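Local coordinates for trichomaglin (Trichosanthes lepiniana, PDB 1SGL), which probably cleaves RNA as an S-like ribonuclease of the ribonuclease T2 family, at residues V162-V176 with P189-S203. Residues are numbered along the deposited sequence; the frame is centred on the assembly and turned at random.
With SO4 (sulfate ion), chain E; SO4 (sulfate ion), chain D.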
# COMPACT_ATOMS: atom_id res chain seq x y z
N VAL A 162 -12.26 -3.62 9.63
CA VAL A 162 -12.61 -3.30 8.25
C VAL A 162 -13.85 -4.06 7.76
O VAL A 162 -14.56 -3.59 6.86
CB VAL A 162 -11.42 -3.62 7.31
CG1 VAL A 162 -11.82 -3.42 5.86
CG2 VAL A 162 -10.24 -2.72 7.66
N GLY A 163 -14.09 -5.23 8.34
CA GLY A 163 -15.23 -6.03 7.93
C GLY A 163 -14.94 -7.00 6.79
O GLY A 163 -15.86 -7.54 6.19
N ALA A 164 -13.66 -7.21 6.47
CA ALA A 164 -13.28 -8.12 5.40
C ALA A 164 -11.87 -8.65 5.62
O ALA A 164 -11.02 -7.96 6.20
CB ALA A 164 -13.37 -7.42 4.03
N ARG A 165 -11.62 -9.86 5.14
CA ARG A 165 -10.33 -10.50 5.28
C ARG A 165 -9.22 -9.91 4.39
O ARG A 165 -9.37 -9.83 3.18
CB ARG A 165 -10.47 -12.00 4.98
CG ARG A 165 -9.15 -12.76 4.99
CD ARG A 165 -9.37 -14.26 4.84
NE ARG A 165 -9.89 -14.58 3.52
CZ ARG A 165 -10.99 -15.29 3.29
NH1 ARG A 165 -11.70 -15.77 4.31
NH2 ARG A 165 -11.40 -15.51 2.05
N PRO A 166 -8.09 -9.52 4.99
CA PRO A 166 -6.98 -8.95 4.20
C PRO A 166 -6.05 -10.07 3.73
O PRO A 166 -6.21 -11.22 4.11
CB PRO A 166 -6.27 -8.06 5.20
CG PRO A 166 -6.33 -8.92 6.44
CD PRO A 166 -7.78 -9.45 6.43
N LYS A 167 -5.07 -9.70 2.92
CA LYS A 167 -4.08 -10.62 2.40
C LYS A 167 -2.72 -10.16 2.97
O LYS A 167 -2.30 -9.03 2.74
CB LYS A 167 -4.09 -10.57 0.87
CG LYS A 167 -3.04 -11.42 0.20
CD LYS A 167 -3.41 -11.72 -1.26
CE LYS A 167 -3.68 -10.46 -2.06
NZ LYS A 167 -3.94 -10.75 -3.50
N LEU A 168 -2.06 -11.03 3.72
CA LEU A 168 -0.76 -10.69 4.30
C LEU A 168 0.37 -11.39 3.56
O LEU A 168 0.22 -12.54 3.14
CB LEU A 168 -0.69 -11.09 5.78
CG LEU A 168 -1.15 -10.12 6.87
CD1 LEU A 168 -0.16 -8.97 6.98
CD2 LEU A 168 -2.55 -9.62 6.57
N ARG A 169 1.49 -10.70 3.41
CA ARG A 169 2.65 -11.24 2.74
C ARG A 169 3.88 -10.93 3.59
O ARG A 169 4.11 -9.79 3.98
CB ARG A 169 2.78 -10.62 1.36
CG ARG A 169 3.68 -11.40 0.42
CD ARG A 169 3.04 -11.51 -0.97
NE ARG A 169 3.74 -12.45 -1.83
CZ ARG A 169 3.33 -12.80 -3.04
NH1 ARG A 169 2.21 -12.29 -3.55
NH2 ARG A 169 4.03 -13.68 -3.75
N CYS A 170 4.66 -11.97 3.90
CA CYS A 170 5.87 -11.86 4.72
C CYS A 170 7.11 -12.24 3.92
O CYS A 170 7.00 -12.90 2.89
CB CYS A 170 5.78 -12.82 5.92
SG CYS A 170 4.60 -12.35 7.21
N ASP A 171 8.28 -11.81 4.37
CA ASP A 171 9.49 -12.23 3.68
C ASP A 171 9.81 -13.61 4.27
O ASP A 171 9.02 -14.15 5.06
CB ASP A 171 10.66 -11.24 3.89
CG ASP A 171 10.99 -10.99 5.34
OD1 ASP A 171 10.67 -11.82 6.21
OD2 ASP A 171 11.60 -9.94 5.61
N GLU A 172 10.94 -14.19 3.91
CA GLU A 172 11.28 -15.53 4.40
C GLU A 172 11.79 -15.63 5.84
O GLU A 172 11.92 -16.73 6.38
CB GLU A 172 12.25 -16.19 3.42
CG GLU A 172 11.59 -16.45 2.06
CD GLU A 172 12.47 -17.22 1.10
OE1 GLU A 172 13.39 -17.93 1.56
OE2 GLU A 172 12.24 -17.12 -0.12
N GLU A 173 12.06 -14.49 6.47
CA GLU A 173 12.51 -14.48 7.85
C GLU A 173 11.32 -14.23 8.79
O GLU A 173 11.49 -14.06 10.00
CB GLU A 173 13.56 -13.39 8.08
CG GLU A 173 14.88 -13.67 7.41
CD GLU A 173 15.01 -13.01 6.05
OE1 GLU A 173 14.09 -13.15 5.21
OE2 GLU A 173 16.04 -12.34 5.82
N GLY A 174 10.12 -14.19 8.22
CA GLY A 174 8.93 -13.96 9.01
C GLY A 174 8.56 -12.50 9.27
O GLY A 174 7.82 -12.22 10.21
N LEU A 175 9.08 -11.58 8.47
CA LEU A 175 8.75 -10.17 8.65
C LEU A 175 7.60 -9.81 7.73
O LEU A 175 7.57 -10.21 6.57
CB LEU A 175 9.95 -9.26 8.32
CG LEU A 175 10.98 -9.01 9.43
CD1 LEU A 175 11.59 -10.33 9.90
CD2 LEU A 175 12.08 -8.09 8.90
N VAL A 176 6.63 -9.07 8.27
CA VAL A 176 5.48 -8.64 7.50
C VAL A 176 5.95 -7.59 6.49
O VAL A 176 6.58 -6.60 6.87
CB VAL A 176 4.40 -8.01 8.40
CG1 VAL A 176 3.31 -7.36 7.54
CG2 VAL A 176 3.79 -9.07 9.32
N PRO A 189 -15.65 -3.08 1.17
CA PRO A 189 -14.70 -4.16 1.47
C PRO A 189 -15.20 -5.55 1.10
O PRO A 189 -16.38 -5.86 1.24
CB PRO A 189 -14.46 -4.00 2.97
CG PRO A 189 -14.63 -2.50 3.17
CD PRO A 189 -15.86 -2.22 2.35
N ARG A 190 -14.28 -6.38 0.65
CA ARG A 190 -14.56 -7.75 0.26
C ARG A 190 -13.38 -8.62 0.68
O ARG A 190 -12.23 -8.18 0.62
CB ARG A 190 -14.72 -7.84 -1.27
CG ARG A 190 -16.03 -7.27 -1.78
CD ARG A 190 -17.18 -8.18 -1.39
NE ARG A 190 -18.48 -7.67 -1.83
CZ ARG A 190 -19.16 -6.74 -1.19
NH1 ARG A 190 -18.68 -6.21 -0.07
NH2 ARG A 190 -20.33 -6.33 -1.66
N ASP A 191 -13.65 -9.84 1.13
CA ASP A 191 -12.55 -10.71 1.53
C ASP A 191 -11.60 -10.89 0.36
O ASP A 191 -12.03 -11.03 -0.79
CB ASP A 191 -13.05 -12.11 1.92
CG ASP A 191 -13.97 -12.11 3.11
OD1 ASP A 191 -13.73 -11.35 4.08
OD2 ASP A 191 -14.93 -12.90 3.09
N CYS A 192 -10.30 -10.88 0.64
CA CYS A 192 -9.31 -11.11 -0.39
C CYS A 192 -9.11 -12.63 -0.47
O CYS A 192 -9.41 -13.35 0.48
CB CYS A 192 -7.97 -10.49 -0.01
SG CYS A 192 -7.75 -8.68 -0.10
N VAL A 193 -8.60 -13.10 -1.60
CA VAL A 193 -8.35 -14.53 -1.77
C VAL A 193 -7.29 -14.97 -0.77
O VAL A 193 -6.29 -14.28 -0.57
CB VAL A 193 -7.87 -14.85 -3.20
CG1 VAL A 193 -7.37 -16.29 -3.28
CG2 VAL A 193 -9.01 -14.63 -4.19
N GLN A 194 -7.50 -16.13 -0.14
CA GLN A 194 -6.57 -16.67 0.84
C GLN A 194 -5.20 -16.95 0.21
O GLN A 194 -5.12 -17.38 -0.94
CB GLN A 194 -7.11 -17.98 1.42
CG GLN A 194 -6.38 -18.44 2.67
CD GLN A 194 -6.85 -17.72 3.92
OE1 GLN A 194 -6.17 -17.71 4.95
NE2 GLN A 194 -8.03 -17.12 3.83
N VAL A 195 -4.14 -16.71 0.96
CA VAL A 195 -2.78 -16.95 0.47
C VAL A 195 -1.88 -17.50 1.58
O VAL A 195 -2.09 -17.21 2.76
CB VAL A 195 -2.14 -15.66 -0.08
CG1 VAL A 195 -1.88 -14.68 1.07
CG2 VAL A 195 -0.84 -15.98 -0.79
N GLY A 196 -0.89 -18.29 1.19
CA GLY A 196 0.03 -18.84 2.17
C GLY A 196 1.37 -18.14 2.04
O GLY A 196 2.08 -18.33 1.05
N SER A 197 1.72 -17.32 3.02
CA SER A 197 3.00 -16.61 2.97
C SER A 197 3.65 -16.48 4.32
O SER A 197 4.82 -16.82 4.51
CB SER A 197 2.80 -15.21 2.37
OG SER A 197 3.98 -14.43 2.52
N CYS A 198 2.89 -15.97 5.28
CA CYS A 198 3.39 -15.75 6.62
C CYS A 198 3.33 -16.96 7.53
O CYS A 198 2.39 -17.75 7.46
CB CYS A 198 2.63 -14.61 7.26
SG CYS A 198 2.83 -12.99 6.46
N PRO A 199 4.34 -17.13 8.40
CA PRO A 199 4.37 -18.25 9.33
C PRO A 199 3.41 -17.91 10.47
O PRO A 199 2.80 -16.83 10.45
CB PRO A 199 5.83 -18.28 9.78
CG PRO A 199 6.19 -16.82 9.77
CD PRO A 199 5.58 -16.34 8.47
N ARG A 200 3.28 -18.79 11.46
CA ARG A 200 2.36 -18.57 12.58
C ARG A 200 2.73 -17.35 13.42
O ARG A 200 1.85 -16.68 13.96
CB ARG A 200 2.29 -19.81 13.48
CG ARG A 200 1.18 -19.72 14.54
CD ARG A 200 1.18 -20.91 15.49
NE ARG A 200 1.55 -22.13 14.78
CZ ARG A 200 0.91 -22.61 13.72
NH1 ARG A 200 -0.16 -21.98 13.24
NH2 ARG A 200 1.37 -23.70 13.11
N TYR A 201 4.01 -17.07 13.56
CA TYR A 201 4.43 -15.91 14.33
C TYR A 201 5.16 -14.95 13.40
O TYR A 201 5.99 -15.37 12.60
CB TYR A 201 5.32 -16.33 15.50
CG TYR A 201 4.59 -17.24 16.47
CD1 TYR A 201 4.57 -18.62 16.29
CD2 TYR A 201 3.88 -16.71 17.54
CE1 TYR A 201 3.86 -19.45 17.14
CE2 TYR A 201 3.16 -17.53 18.40
CZ TYR A 201 3.15 -18.90 18.19
OH TYR A 201 2.43 -19.72 19.02
N VAL A 202 4.83 -13.67 13.50
CA VAL A 202 5.45 -12.68 12.64
C VAL A 202 5.98 -11.49 13.41
O VAL A 202 5.67 -11.30 14.59
CB VAL A 202 4.45 -12.18 11.57
CG1 VAL A 202 3.98 -13.35 10.70
CG2 VAL A 202 3.25 -11.50 12.23
N SER A 203 6.79 -10.69 12.74
CA SER A 203 7.34 -9.52 13.39
C SER A 203 7.03 -8.26 12.61
O SER A 203 6.95 -8.27 11.38
CB SER A 203 8.85 -9.69 13.57
OG SER A 203 9.51 -9.82 12.33
S SO4 E . 14.60 -11.84 2.32
O1 SO4 E . 15.10 -11.57 0.96
O2 SO4 E . 15.47 -12.83 2.98
O3 SO4 E . 13.22 -12.37 2.25
O4 SO4 E . 14.62 -10.58 3.10
S SO4 D . -0.67 -8.98 -3.65
O1 SO4 D . 0.66 -9.07 -4.27
O2 SO4 D . -0.99 -7.56 -3.36
O3 SO4 D . -0.67 -9.76 -2.40
O4 SO4 D . -1.68 -9.52 -4.58
O HOH W 1 -10.18 -7.16 2.21
O HOH W 2 0.37 -14.88 4.95
O HOH W 3 7.34 -16.27 4.88
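Cys-170 and Cys-198 are joined SG to SG, with a torsion of 96° about the sulfur bridge, and this disulfide is the tight part of the contact. Val-202 CG1 lies 3.7 Å from Cys-170 SG, and Leu-168 CB packs against Cys-198 SG. Beside the bridge, the backbone N of Cys-170 gives a straight hydrogen bond (168°) to Ser-197 OG, which stands anti to its own backbone N (chi1 170°). In the type I turn 171-174, Asp-171 OD1 accepts from Glu-173 N, an Asx turn, and from Leu-175 N on the opposite face of the carboxylate. Beyond it Leu-175 and Ser-203 form a single beta bridge: Ser-203 N donates to Gly-174 O, and Val-176 N to Ser-203 O at 3.2 Å.

A second grip lies at Arg-165. Its N meets the anti lone pair of Asp-191 OD1 at 2.8 Å, while its O accepts from Cys-192 N at 2.9 Å and from a water shared with Arg-190 O. Asp-191 CB lies over one guanidinium face and Gln-194 NE2, without a hydrogen bond, over the other, both toward the rim; in its plane, NE and NH2 each bond weakly to Cys-192 O.

Between these grips the contact is looser: exposed Val-195 touches Lys-167 CG through CG1 at 3.6 Å, and a water links Leu-168 O to Cys-198 N. With Cys-192 also bonded to Cys-182, two disulfides tie segment 189-203 covalently to strands 167-170 and 176-184.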